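Side-chain contact in probable spore coat polysaccharide biosynthesis protein E (PDB 3G8R), which probably acts as an N-acylneuraminate-9-phosphate synthase, a zinc-binding enzyme of the NeuB family that would make a phosphorylated sialic acid: residues E209-A214 with T220-H225. Numbering follows the deposited sequence.
With ZN (zinc ion), chain C.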
loop_
_atom_site.group_PDB
_atom_site.type_symbol
_atom_site.label_atom_id
_atom_site.label_comp_id
_atom_site.label_asym_id
_atom_site.label_seq_id
_atom_site.Cartn_x
_atom_site.Cartn_y
_atom_site.Cartn_z
ATOM N N GLU A 209 9.396 -2.516 -7.170
ATOM C CA GLU A 209 8.309 -1.793 -6.493
ATOM C C GLU A 209 7.038 -2.598 -6.237
ATOM O O GLU A 209 6.407 -2.400 -5.218
ATOM C CB GLU A 209 7.988 -0.454 -7.122
ATOM C CG GLU A 209 7.832 -0.503 -8.597
ATOM C CD GLU A 209 8.996 0.145 -9.301
ATOM O OE1 GLU A 209 9.099 1.388 -9.200
ATOM O OE2 GLU A 209 9.791 -0.599 -9.948
ATOM N N PRO A 210 6.659 -3.509 -7.147
ATOM C CA PRO A 210 5.403 -4.235 -6.931
ATOM C C PRO A 210 5.353 -4.919 -5.590
ATOM O O PRO A 210 4.333 -4.882 -4.939
ATOM C CB PRO A 210 5.369 -5.273 -8.059
ATOM C CG PRO A 210 6.107 -4.672 -9.150
ATOM C CD PRO A 210 7.224 -3.804 -8.477
ATOM N N ILE A 211 6.452 -5.515 -5.163
ATOM C CA ILE A 211 6.516 -6.129 -3.841
ATOM C C ILE A 211 6.280 -5.126 -2.712
ATOM O O ILE A 211 5.544 -5.385 -1.772
ATOM C CB ILE A 211 7.829 -6.939 -3.676
ATOM C CG1 ILE A 211 7.670 -7.926 -2.542
ATOM C CG2 ILE A 211 9.083 -6.045 -3.543
ATOM C CD1 ILE A 211 6.367 -8.713 -2.627
HETATM N N MSE A 212 6.859 -3.947 -2.806
HETATM C CA MSE A 212 6.637 -2.989 -1.757
HETATM C C MSE A 212 5.140 -2.642 -1.731
HETATM O O MSE A 212 4.453 -2.728 -0.695
HETATM C CB MSE A 212 7.484 -1.755 -1.994
HETATM C CG MSE A 212 8.923 -2.005 -2.421
HETATM SE SE MSE A 212 9.867 -0.550 -2.053
HETATM C CE MSE A 212 11.147 -0.719 -3.269
ATOM N N LEU A 213 4.612 -2.295 -2.892
ATOM C CA LEU A 213 3.184 -2.037 -3.030
ATOM C C LEU A 213 2.371 -3.192 -2.469
ATOM O O LEU A 213 1.295 -2.994 -1.906
ATOM C CB LEU A 213 2.870 -1.837 -4.487
ATOM C CG LEU A 213 2.717 -0.397 -4.933
ATOM C CD1 LEU A 213 3.754 0.504 -4.377
ATOM C CD2 LEU A 213 2.717 -0.359 -6.434
ATOM N N ALA A 214 2.915 -4.401 -2.600
ATOM C CA ALA A 214 2.181 -5.590 -2.238
ATOM C C ALA A 214 2.171 -5.706 -0.727
ATOM O O ALA A 214 1.146 -5.970 -0.119
ATOM C CB ALA A 214 2.810 -6.818 -2.877
ATOM N N THR A 220 0.997 -11.184 2.772
ATOM C CA THR A 220 1.837 -11.795 3.819
ATOM C C THR A 220 2.603 -13.016 3.303
ATOM O O THR A 220 3.398 -13.637 4.008
ATOM C CB THR A 220 0.907 -12.178 4.944
ATOM O OG1 THR A 220 0.759 -11.039 5.780
ATOM C CG2 THR A 220 1.404 -13.391 5.783
ATOM N N VAL A 221 2.329 -13.363 2.051
ATOM C CA VAL A 221 2.880 -14.542 1.378
ATOM C C VAL A 221 3.127 -14.091 -0.028
ATOM O O VAL A 221 2.304 -13.385 -0.615
ATOM C CB VAL A 221 1.861 -15.625 1.306
ATOM C CG1 VAL A 221 2.386 -16.733 0.485
ATOM C CG2 VAL A 221 1.477 -16.080 2.712
ATOM N N PHE A 222 4.267 -14.479 -0.567
ATOM C CA PHE A 222 4.716 -13.898 -1.812
ATOM C C PHE A 222 5.350 -14.967 -2.622
ATOM O O PHE A 222 6.218 -15.660 -2.136
ATOM C CB PHE A 222 5.714 -12.784 -1.511
ATOM C CG PHE A 222 5.127 -11.657 -0.690
ATOM C CD1 PHE A 222 4.374 -10.651 -1.299
ATOM C CD2 PHE A 222 5.296 -11.618 0.694
ATOM C CE1 PHE A 222 3.801 -9.618 -0.537
ATOM C CE2 PHE A 222 4.748 -10.603 1.463
ATOM C CZ PHE A 222 3.994 -9.599 0.855
ATOM N N GLU A 223 4.916 -15.117 -3.863
ATOM C CA GLU A 223 5.439 -16.169 -4.732
ATOM C C GLU A 223 5.977 -15.533 -5.971
ATOM O O GLU A 223 5.315 -14.675 -6.551
ATOM C CB GLU A 223 4.331 -17.120 -5.115
ATOM C CG GLU A 223 4.731 -18.361 -5.852
ATOM C CD GLU A 223 3.507 -19.158 -6.286
ATOM O OE1 GLU A 223 3.620 -19.960 -7.242
ATOM O OE2 GLU A 223 2.416 -18.967 -5.688
ATOM N N LYS A 224 7.178 -15.963 -6.356
ATOM C CA LYS A 224 7.832 -15.515 -7.565
ATOM C C LYS A 224 8.534 -16.690 -8.228
ATOM O O LYS A 224 9.097 -17.541 -7.532
ATOM C CB LYS A 224 8.851 -14.453 -7.213
ATOM C CG LYS A 224 9.778 -14.056 -8.336
ATOM C CD LYS A 224 9.327 -12.771 -9.032
ATOM C CE LYS A 224 9.746 -11.525 -8.236
ATOM N NZ LYS A 224 9.547 -10.291 -9.026
ATOM N N HIS A 225 8.477 -16.750 -9.566
ATOM C CA HIS A 225 9.194 -17.783 -10.324
ATOM C C HIS A 225 10.668 -17.497 -10.280
ATOM O O HIS A 225 11.067 -16.337 -10.324
ATOM C CB HIS A 225 8.764 -17.785 -11.781
ATOM C CG HIS A 225 7.461 -18.468 -12.030
ATOM N ND1 HIS A 225 7.334 -19.528 -12.896
ATOM C CD2 HIS A 225 6.227 -18.238 -11.530
ATOM C CE1 HIS A 225 6.079 -19.940 -12.906
ATOM N NE2 HIS A 225 5.382 -19.168 -12.090
HETATM ZN ZN ZN C . 2.967 -19.379 -11.995
#
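Ile211 turns CG1 anti to its own nitrogen (chi1 -161°), and chi2 of 48° then brings CD1 to the ring of Phe222. Phe222 sets CG beside its own nitrogen (chi1 -61°); its CB bond points toward helix 209-216, and the ring lies against Ile211 and Ala214. Ile211 CD1 meets the CD1-CE1 side of the ring obliquely. The modelled approach there is too short for two carbons, so its exact depth is doubtful. Ala214, one helical turn further on, is placed more clearly. Its CB lies at the ring edge, near the ring plane, 3.8 Å from Phe222 CE1. The contact is small, about 122 Å² in all, wholly apolar and buried. Other aromatic residues close in around it: Trp248 of helix 242-259 touches both Ile211 and Phe222, and the ring of Phe8 meets that of Phe222.

Strand 221-225 serves two environments. Phe222 and Lys224 point to the helix layer, where Lys224 forms a salt bridge with Glu203 and a cation-pi contact with Trp248. Glu223 instead forms a salt bridge with Lys116, a residue of strand 114-117. At the strand's end, His225 NE2 binds the zinc ion at 2.4 Å, and His202 is the other protein residue of the site. The Ile211-Phe222-Ala214 cluster itself lies away from the metal. It packs the helix of the beta-alpha-beta unit 196-225 against the eighth strand of the parallel barrel, the helix-on-strand layering of the TIM barrel that forms the NeuB domain.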